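Local coordinates for putative phenazine biosynthesis PhzC/PhzF protein (Clostridium difficile, PDB 4DUN), which is a PhzF-family protein whose reaction has not been established, though by family it is probably an isomerase, at residues 154-168 with 188-200. Residues are numbered along the deposited sequence; the frame is centred on the assembly and turned at random.
Sequences EQEVINYKPNYAQLR and VSRYFCPELDSED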
ATOM      1  N   GLU A 154     -28.922  -1.166  10.253  1.00 19.02           N
ATOM      2  CA  GLU A 154     -27.867  -1.056   9.259  1.00 19.10           C
ATOM      3  C   GLU A 154     -27.281   0.369   9.320  1.00 22.58           C
ATOM      4  O   GLU A 154     -26.058   0.521   9.273  1.00 22.97           O
ATOM      5  CB  GLU A 154     -28.430  -1.375   7.866  1.00 20.70           C
ATOM      6  CG  GLU A 154     -27.415  -1.166   6.760  1.00 24.17           C
ATOM      7  CD  GLU A 154     -27.874  -1.615   5.393  1.00 29.70           C
ATOM      8  OE1 GLU A 154     -28.060  -0.744   4.518  1.00 38.20           O
ATOM      9  OE2 GLU A 154     -28.017  -2.839   5.182  1.00 31.64           O
ATOM     10  N   GLN A 155     -28.144   1.399   9.523  1.00 19.64           N
ATOM     11  CA  GLN A 155     -27.704   2.786   9.644  1.00 19.31           C
ATOM     12  C   GLN A 155     -26.672   2.938  10.775  1.00 22.47           C
ATOM     13  O   GLN A 155     -25.663   3.612  10.572  1.00 21.79           O
ATOM     14  CB  GLN A 155     -28.888   3.753   9.873  1.00 21.51           C
ATOM     15  CG  GLN A 155     -28.509   5.217   9.616  1.00 29.82           C
ATOM     16  CD  GLN A 155     -27.952   5.428   8.221  1.00 39.33           C
ATOM     17  OE1 GLN A 155     -28.602   5.118   7.219  1.00 35.27           O
ATOM     18  NE2 GLN A 155     -26.715   5.905   8.127  1.00 29.82           N
ATOM     19  N   GLU A 156     -26.899   2.289  11.930  1.00 20.48           N
ATOM     20  CA  GLU A 156     -25.958   2.381  13.059  1.00 20.85           C
ATOM     21  C   GLU A 156     -24.605   1.730  12.707  1.00 22.76           C
ATOM     22  O   GLU A 156     -23.553   2.277  13.070  1.00 22.63           O
ATOM     23  CB  GLU A 156     -26.543   1.761  14.331  1.00 22.00           C
ATOM     24  CG  GLU A 156     -27.540   2.668  15.028  1.00 27.92           C
ATOM     25  CD  GLU A 156     -27.947   2.221  16.419  1.00 42.77           C
ATOM     26  OE1 GLU A 156     -27.513   1.128  16.852  1.00 41.26           O
ATOM     27  OE2 GLU A 156     -28.674   2.986  17.092  1.00 44.05           O
ATOM     28  N   VAL A 157     -24.635   0.644  11.915  1.00 18.83           N
ATOM     29  CA  VAL A 157     -23.422  -0.039  11.427  1.00 18.06           C
ATOM     30  C   VAL A 157     -22.660   0.934  10.508  1.00 21.86           C
ATOM     31  O   VAL A 157     -21.468   1.144  10.708  1.00 20.85           O
ATOM     32  CB  VAL A 157     -23.750  -1.400  10.751  1.00 21.01           C
ATOM     33  CG1 VAL A 157     -22.533  -1.986  10.018  1.00 21.16           C
ATOM     34  CG2 VAL A 157     -24.268  -2.393  11.794  1.00 20.37           C
ATOM     35  N   ILE A 158     -23.358   1.568   9.555  1.00 20.63           N
ATOM     36  CA  ILE A 158     -22.765   2.560   8.637  1.00 21.56           C
ATOM     37  C   ILE A 158     -22.170   3.750   9.438  1.00 25.70           C
ATOM     38  O   ILE A 158     -21.074   4.204   9.118  1.00 24.39           O
ATOM     39  CB  ILE A 158     -23.823   3.043   7.594  1.00 24.85           C
ATOM     40  CG1 ILE A 158     -24.300   1.877   6.686  1.00 24.37           C
ATOM     41  CG2 ILE A 158     -23.308   4.234   6.741  1.00 26.80           C
ATOM     42  CD1 ILE A 158     -25.609   2.159   5.926  1.00 29.94           C
ATOM     43  N   ASN A 159     -22.901   4.256  10.457  1.00 22.47           N
ATOM     44  CA  ASN A 159     -22.496   5.435  11.245  1.00 22.72           C
ATOM     45  C   ASN A 159     -21.264   5.246  12.117  1.00 26.55           C
ATOM     46  O   ASN A 159     -20.595   6.232  12.447  1.00 27.78           O
ATOM     47  CB  ASN A 159     -23.646   5.883  12.154  1.00 24.31           C
ATOM     48  CG  ASN A 159     -24.801   6.499  11.408  1.00 34.90           C
ATOM     49  OD1 ASN A 159     -24.730   6.754  10.202  1.00 28.17           O
ATOM     50  ND2 ASN A 159     -25.895   6.755  12.114  1.00 28.55           N
ATOM     51  N   TYR A 160     -20.989   4.008  12.524  1.00 21.98           N
ATOM     52  CA  TYR A 160     -19.892   3.730  13.438  1.00 22.16           C
ATOM     53  C   TYR A 160     -18.546   4.202  12.888  1.00 26.34           C
ATOM     54  O   TYR A 160     -18.242   3.992  11.721  1.00 25.89           O
ATOM     55  CB  TYR A 160     -19.855   2.234  13.737  1.00 21.48           C
ATOM     56  CG  TYR A 160     -18.918   1.841  14.854  1.00 23.36           C
ATOM     57  CD1 TYR A 160     -17.608   1.441  14.585  1.00 25.02           C
ATOM     58  CD2 TYR A 160     -19.363   1.775  16.171  1.00 23.99           C
ATOM     59  CE1 TYR A 160     -16.741   1.069  15.613  1.00 25.09           C
ATOM     60  CE2 TYR A 160     -18.521   1.356  17.199  1.00 25.56           C
ATOM     61  CZ  TYR A 160     -17.210   1.001  16.914  1.00 28.10           C
ATOM     62  OH  TYR A 160     -16.383   0.576  17.921  1.00 24.89           O
ATOM     63  N   LYS A 161     -17.763   4.871  13.748  1.00 24.55           N
ATOM     64  CA  LYS A 161     -16.438   5.376  13.431  1.00 24.40           C
ATOM     65  C   LYS A 161     -15.507   4.824  14.482  1.00 29.25           C
ATOM     66  O   LYS A 161     -15.652   5.145  15.673  1.00 30.38           O
ATOM     67  CB  LYS A 161     -16.396   6.923  13.355  1.00 28.27           C
ATOM     68  CG  LYS A 161     -17.399   7.549  12.387  1.00 40.72           C
ATOM     69  CD  LYS A 161     -17.063   7.306  10.912  1.00 54.08           C
ATOM     70  CE  LYS A 161     -18.148   7.809   9.984  1.00 68.51           C
ATOM     71  NZ  LYS A 161     -19.286   6.853   9.881  1.00 76.14           N
ATOM     72  N   PRO A 162     -14.608   3.907  14.080  1.00 24.14           N
ATOM     73  CA  PRO A 162     -13.749   3.261  15.080  1.00 24.39           C
ATOM     74  C   PRO A 162     -12.711   4.191  15.694  1.00 30.15           C
ATOM     75  O   PRO A 162     -12.154   5.071  15.025  1.00 30.54           O
ATOM     76  CB  PRO A 162     -13.070   2.131  14.289  1.00 25.09           C
ATOM     77  CG  PRO A 162     -13.063   2.630  12.866  1.00 29.43           C
ATOM     78  CD  PRO A 162     -14.348   3.396  12.716  1.00 24.54           C
ATOM     79  N   ASN A 163     -12.471   3.982  16.993  1.00 28.77           N
ATOM     80  CA  ASN A 163     -11.426   4.632  17.776  1.00 30.52           C
ATOM     81  C   ASN A 163     -10.448   3.512  18.072  1.00 32.83           C
ATOM     82  O   ASN A 163     -10.673   2.748  19.012  1.00 31.53           O
ATOM     83  CB  ASN A 163     -12.012   5.286  19.038  1.00 31.26           C
ATOM     84  CG  ASN A 163     -11.001   6.045  19.870  1.00 45.51           C
ATOM     85  OD1 ASN A 163      -9.854   5.626  20.074  1.00 37.33           O
ATOM     86  ND2 ASN A 163     -11.436   7.146  20.451  1.00 38.60           N
ATOM     87  N   TYR A 164      -9.422   3.330  17.216  1.00 29.90           N
ATOM     88  CA  TYR A 164      -8.536   2.163  17.353  1.00 29.76           C
ATOM     89  C   TYR A 164      -7.751   2.125  18.654  1.00 34.47           C
ATOM     90  O   TYR A 164      -7.514   1.022  19.149  1.00 32.85           O
ATOM     91  CB  TYR A 164      -7.597   1.998  16.160  1.00 31.19           C
ATOM     92  CG  TYR A 164      -8.341   1.701  14.881  1.00 30.13           C
ATOM     93  CD1 TYR A 164      -9.043   0.505  14.719  1.00 29.63           C
ATOM     94  CD2 TYR A 164      -8.417   2.644  13.861  1.00 31.29           C
ATOM     95  CE1 TYR A 164      -9.750   0.233  13.549  1.00 27.50           C
ATOM     96  CE2 TYR A 164      -9.122   2.384  12.687  1.00 30.39           C
ATOM     97  CZ  TYR A 164      -9.781   1.175  12.533  1.00 32.94           C
ATOM     98  OH  TYR A 164     -10.493   0.927  11.386  1.00 31.38           O
ATOM     99  N   ALA A 165      -7.408   3.293  19.231  1.00 34.84           N
ATOM    100  CA  ALA A 165      -6.683   3.378  20.507  1.00 38.44           C
ATOM    101  C   ALA A 165      -7.507   2.726  21.623  1.00 42.05           C
ATOM    102  O   ALA A 165      -6.964   1.946  22.407  1.00 42.87           O
ATOM    103  CB  ALA A 165      -6.369   4.830  20.850  1.00 41.51           C
ATOM    104  N   GLN A 166      -8.819   3.001  21.648  1.00 37.06           N
ATOM    105  CA  GLN A 166      -9.745   2.436  22.628  1.00 36.62           C
ATOM    106  C   GLN A 166      -9.987   0.939  22.360  1.00 38.41           C
ATOM    107  O   GLN A 166      -9.938   0.142  23.296  1.00 38.86           O
ATOM    108  CB  GLN A 166     -11.077   3.212  22.641  1.00 37.11           C
ATOM    109  CG  GLN A 166     -10.970   4.643  23.185  1.00 41.28           C
ATOM    110  CD  GLN A 166     -10.774   4.684  24.681  1.00 61.94           C
ATOM    111  OE1 GLN A 166      -9.672   4.459  25.193  1.00 55.23           O
ATOM    112  NE2 GLN A 166     -11.836   4.991  25.412  1.00 58.63           N
ATOM    113  N   LEU A 167     -10.201   0.557  21.083  1.00 32.14           N
ATOM    114  CA  LEU A 167     -10.446  -0.833  20.693  1.00 28.97           C
ATOM    115  C   LEU A 167      -9.228  -1.736  20.977  1.00 31.91           C
ATOM    116  O   LEU A 167      -9.415  -2.895  21.346  1.00 31.30           O
ATOM    117  CB  LEU A 167     -10.875  -0.929  19.217  1.00 27.29           C
ATOM    118  CG  LEU A 167     -12.218  -0.251  18.835  1.00 30.01           C
ATOM    119  CD1 LEU A 167     -12.484  -0.395  17.342  1.00 28.49           C
ATOM    120  CD2 LEU A 167     -13.394  -0.799  19.658  1.00 30.56           C
ATOM    121  N   ARG A 168      -7.996  -1.197  20.890  1.00 29.92           N
ATOM    122  CA  ARG A 168      -6.783  -1.963  21.202  1.00 31.94           C
ATOM    123  C   ARG A 168      -6.747  -2.418  22.674  1.00 38.68           C
ATOM    124  O   ARG A 168      -6.053  -3.384  22.994  1.00 40.88           O
ATOM    125  CB  ARG A 168      -5.530  -1.141  20.893  1.00 36.08           C
ATOM    126  CG  ARG A 168      -5.059  -1.295  19.470  1.00 39.36           C
ATOM    127  CD  ARG A 168      -3.670  -0.719  19.243  1.00 39.85           C
ATOM    128  NE  ARG A 168      -3.630   0.740  19.358  1.00 44.49           N
ATOM    129  CZ  ARG A 168      -3.932   1.594  18.383  1.00 57.78           C
ATOM    130  NH1 ARG A 168      -4.351   1.147  17.206  1.00 44.94           N
ATOM    131  NH2 ARG A 168      -3.821   2.901  18.579  1.00 46.99           N
ATOM    132  N   VAL A 188     -25.713  -7.510   7.917  1.00 17.50           N
ATOM    133  CA  VAL A 188     -24.550  -6.722   7.554  1.00 17.60           C
ATOM    134  C   VAL A 188     -23.568  -6.743   8.685  1.00 19.34           C
ATOM    135  O   VAL A 188     -23.955  -6.988   9.834  1.00 17.83           O
ATOM    136  CB  VAL A 188     -24.912  -5.249   7.167  1.00 21.79           C
ATOM    137  CG1 VAL A 188     -25.795  -5.188   5.922  1.00 21.99           C
ATOM    138  CG2 VAL A 188     -25.557  -4.486   8.339  1.00 22.00           C
ATOM    139  N   SER A 189     -22.315  -6.427   8.385  1.00 15.84           N
ATOM    140  CA  SER A 189     -21.273  -6.312   9.418  1.00 15.52           C
ATOM    141  C   SER A 189     -20.122  -5.454   8.920  1.00 18.86           C
ATOM    142  O   SER A 189     -20.040  -5.133   7.740  1.00 18.06           O
ATOM    143  CB  SER A 189     -20.752  -7.677   9.875  1.00 16.36           C
ATOM    144  OG  SER A 189     -19.945  -8.289   8.874  1.00 18.28           O
ATOM    145  N   ARG A 190     -19.312  -5.008   9.856  1.00 15.49           N
ATOM    146  CA  ARG A 190     -18.046  -4.325   9.646  1.00 15.52           C
ATOM    147  C   ARG A 190     -17.076  -4.952  10.639  1.00 19.52           C
ATOM    148  O   ARG A 190     -17.475  -5.309  11.754  1.00 19.63           O
ATOM    149  CB  ARG A 190     -18.141  -2.807   9.788  1.00 15.79           C
ATOM    150  CG  ARG A 190     -18.897  -2.149   8.624  1.00 18.51           C
ATOM    151  CD  ARG A 190     -19.190  -0.709   8.923  1.00 18.52           C
ATOM    152  NE  ARG A 190     -17.976   0.100   8.882  1.00 21.31           N
ATOM    153  CZ  ARG A 190     -17.868   1.321   9.388  1.00 30.85           C
ATOM    154  NH1 ARG A 190     -18.911   1.897   9.993  1.00 20.37           N
ATOM    155  NH2 ARG A 190     -16.721   1.980   9.298  1.00 21.85           N
ATOM    156  N   TYR A 191     -15.833  -5.153  10.209  1.00 16.12           N
ATOM    157  CA  TYR A 191     -14.822  -5.824  11.021  1.00 16.36           C
ATOM    158  C   TYR A 191     -13.624  -4.896  11.201  1.00 20.02           C
ATOM    159  O   TYR A 191     -13.040  -4.446  10.216  1.00 18.97           O
ATOM    160  CB  TYR A 191     -14.415  -7.152  10.338  1.00 17.52           C
ATOM    161  CG  TYR A 191     -13.487  -8.025  11.149  1.00 17.87           C
ATOM    162  CD1 TYR A 191     -12.115  -7.789  11.171  1.00 20.42           C
ATOM    163  CD2 TYR A 191     -13.956  -9.174  11.778  1.00 19.25           C
ATOM    164  CE1 TYR A 191     -11.246  -8.619  11.892  1.00 22.08           C
ATOM    165  CE2 TYR A 191     -13.101 -10.005  12.509  1.00 20.24           C
ATOM    166  CZ  TYR A 191     -11.746  -9.724  12.561  1.00 23.96           C
ATOM    167  OH  TYR A 191     -10.900 -10.544  13.268  1.00 23.58           O
ATOM    168  N   PHE A 192     -13.244  -4.638  12.452  1.00 18.95           N
ATOM    169  CA  PHE A 192     -12.140  -3.737  12.783  1.00 19.00           C
ATOM    170  C   PHE A 192     -10.957  -4.495  13.382  1.00 24.82           C
ATOM    171  O   PHE A 192     -11.129  -5.334  14.281  1.00 23.92           O
ATOM    172  CB  PHE A 192     -12.621  -2.621  13.745  1.00 20.84           C
ATOM    173  CG  PHE A 192     -13.796  -1.859  13.159  1.00 21.03           C
ATOM    174  CD1 PHE A 192     -13.606  -0.918  12.151  1.00 23.00           C
ATOM    175  CD2 PHE A 192     -15.096  -2.120  13.582  1.00 22.24           C
ATOM    176  CE1 PHE A 192     -14.696  -0.254  11.570  1.00 23.43           C
ATOM    177  CE2 PHE A 192     -16.184  -1.463  12.997  1.00 25.21           C
ATOM    178  CZ  PHE A 192     -15.972  -0.524  12.001  1.00 23.11           C
ATOM    179  N   CYS A 193      -9.745  -4.172  12.869  1.00 23.11           N
ATOM    180  CA  CYS A 193      -8.460  -4.746  13.267  1.00 24.49           C
ATOM    181  C   CYS A 193      -7.691  -3.679  14.054  1.00 29.71           C
ATOM    182  O   CYS A 193      -6.985  -2.854  13.447  1.00 27.87           O
ATOM    183  CB  CYS A 193      -7.684  -5.222  12.041  1.00 25.33           C
ATOM    184  SG  CYS A 193      -8.669  -6.206  10.886  1.00 27.83           S
ATOM    185  N   PRO A 194      -7.860  -3.653  15.400  1.00 27.20           N
ATOM    186  CA  PRO A 194      -7.273  -2.564  16.197  1.00 28.40           C
ATOM    187  C   PRO A 194      -5.747  -2.462  16.139  1.00 34.64           C
ATOM    188  O   PRO A 194      -5.234  -1.341  16.082  1.00 34.50           O
ATOM    189  CB  PRO A 194      -7.767  -2.867  17.619  1.00 30.66           C
ATOM    190  CG  PRO A 194      -9.051  -3.653  17.401  1.00 32.83           C
ATOM    191  CD  PRO A 194      -8.692  -4.534  16.253  1.00 28.21           C
ATOM    192  N   GLU A 195      -5.034  -3.599  16.100  1.00 32.49           N
ATOM    193  CA  GLU A 195      -3.571  -3.566  16.070  1.00 34.62           C
ATOM    194  C   GLU A 195      -3.055  -3.184  14.682  1.00 38.15           C
ATOM    195  O   GLU A 195      -1.948  -2.657  14.576  1.00 39.25           O
ATOM    196  CB  GLU A 195      -2.961  -4.891  16.551  1.00 36.80           C
ATOM    197  CG  GLU A 195      -3.049  -5.080  18.057  1.00 46.43           C
ATOM    198  CD  GLU A 195      -2.242  -4.122  18.921  1.00 67.14           C
ATOM    199  OE1 GLU A 195      -1.161  -3.665  18.477  1.00 51.09           O
ATOM    200  OE2 GLU A 195      -2.688  -3.843  20.058  1.00 60.43           O
ATOM    201  N   LEU A 196      -3.866  -3.407  13.634  1.00 32.63           N
ATOM    202  CA  LEU A 196      -3.513  -3.021  12.274  1.00 32.63           C
ATOM    203  C   LEU A 196      -3.964  -1.573  11.979  1.00 35.71           C
ATOM    204  O   LEU A 196      -3.616  -1.042  10.920  1.00 35.42           O
ATOM    205  CB  LEU A 196      -4.128  -4.006  11.251  1.00 31.24           C
ATOM    206  CG  LEU A 196      -3.569  -5.444  11.235  1.00 36.98           C
ATOM    207  CD1 LEU A 196      -4.416  -6.350  10.353  1.00 35.78           C
ATOM    208  CD2 LEU A 196      -2.113  -5.481  10.750  1.00 42.02           C
ATOM    209  N   ASP A 197      -4.733  -0.933  12.913  1.00 31.84           N
ATOM    210  CA  ASP A 197      -5.302   0.426  12.759  1.00 31.06           C
ATOM    211  C   ASP A 197      -6.130   0.503  11.447  1.00 31.05           C
ATOM    212  O   ASP A 197      -6.059   1.484  10.703  1.00 29.45           O
ATOM    213  CB  ASP A 197      -4.197   1.506  12.771  1.00 35.68           C
ATOM    214  CG  ASP A 197      -3.807   2.041  14.133  1.00 50.55           C
ATOM    215  OD1 ASP A 197      -4.693   2.571  14.838  1.00 48.65           O
ATOM    216  OD2 ASP A 197      -2.596   2.012  14.457  1.00 60.71           O
ATOM    217  N   SER A 198      -6.879  -0.564  11.142  1.00 26.03           N
ATOM    218  CA  SER A 198      -7.611  -0.606   9.882  1.00 23.67           C
ATOM    219  C   SER A 198      -8.907  -1.369   9.983  1.00 25.04           C
ATOM    220  O   SER A 198      -9.109  -2.192  10.887  1.00 24.44           O
ATOM    221  CB  SER A 198      -6.737  -1.244   8.800  1.00 27.23           C
ATOM    222  OG  SER A 198      -6.420  -2.583   9.137  1.00 33.28           O
ATOM    223  N   GLU A 199      -9.787  -1.093   9.028  1.00 20.27           N
ATOM    224  CA  GLU A 199     -11.049  -1.806   8.886  1.00 18.55           C
ATOM    225  C   GLU A 199     -10.870  -2.841   7.781  1.00 20.58           C
ATOM    226  O   GLU A 199     -10.428  -2.509   6.686  1.00 19.40           O
ATOM    227  CB  GLU A 199     -12.195  -0.839   8.580  1.00 19.83           C
ATOM    228  CG  GLU A 199     -13.470  -1.574   8.220  1.00 19.02           C
ATOM    229  CD  GLU A 199     -14.667  -0.690   7.945  1.00 22.30           C
ATOM    230  OE1 GLU A 199     -14.519   0.553   7.926  1.00 21.28           O
ATOM    231  OE2 GLU A 199     -15.759  -1.254   7.727  1.00 22.52           O
ATOM    232  N   ASP A 200     -11.182  -4.099   8.072  1.00 17.93           N
ATOM    233  CA  ASP A 200     -11.013  -5.156   7.075  1.00 17.23           C
ATOM    234  C   ASP A 200     -12.081  -5.003   5.968  1.00 19.90           C
ATOM    235  O   ASP A 200     -13.262  -4.908   6.288  1.00 19.08           O
ATOM    236  CB  ASP A 200     -11.164  -6.508   7.777  1.00 18.39           C
ATOM    237  CG  ASP A 200     -10.533  -7.689   7.079  1.00 21.55           C
ATOM    238  OD1 ASP A 200      -9.691  -7.472   6.150  1.00 22.41           O
ATOM    239  OD2 ASP A 200     -10.820  -8.819   7.488  1.00 22.72           O
TER
HETATM  240  O   HOH W   1      -4.719   4.877  16.467  1.00 50.17           O
HETATM  241  O   HOH W   2      -4.819  -5.059  21.215  1.00 50.51           O
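A single nitrogen of buried Arg190, NH1, binds one carbonyl in the last turn of helix 154-159, Val157 O, at 2.8 Å and one just past its end, Tyr160 O, at 2.8 Å. Val157 O is met in its carbonyl plane, whereas the approach to Tyr160 O is tilted 23° from that plane. The bonds tie this short helix to the beta hairpin formed by strands 188-193 and 198-200, a hairpin with a G1 beta bulge where Asp197 and Ser198 face Cys193. From the neighbouring hairpin strand, Glu199 takes the guanidinium side-on: Arg190 NE reaches Glu199 OE2 at 2.8 Å and Arg190 NH2 reaches Glu199 OE1 at 3.0 Å. Held at three nitrogens, the group can hardly rotate, and its charge is probably balanced within the interface.

Beyond it, Pro162 lays CB over a face of the Phe192 ring, 4.2 Å from the centroid, a CH-pi contact. The Tyr160 ring meets Phe192 obliquely, planes 37° apart, while its hydroxyl is bonded to Ile134 O. Tyr164 lies against the bulge, Asp197 CA over its face, 4.0 Å from the ring centroid, again CH-pi.

A second arginine closes the hairpin end. The bend at chi3 (-68°) brings the Arg168 guanidinium back over Tyr164 O; there NH1 donates to Pro194 O and forms a salt bridge with Asp197 OD1 at 2.8 Å, entering from above the carboxylate plane.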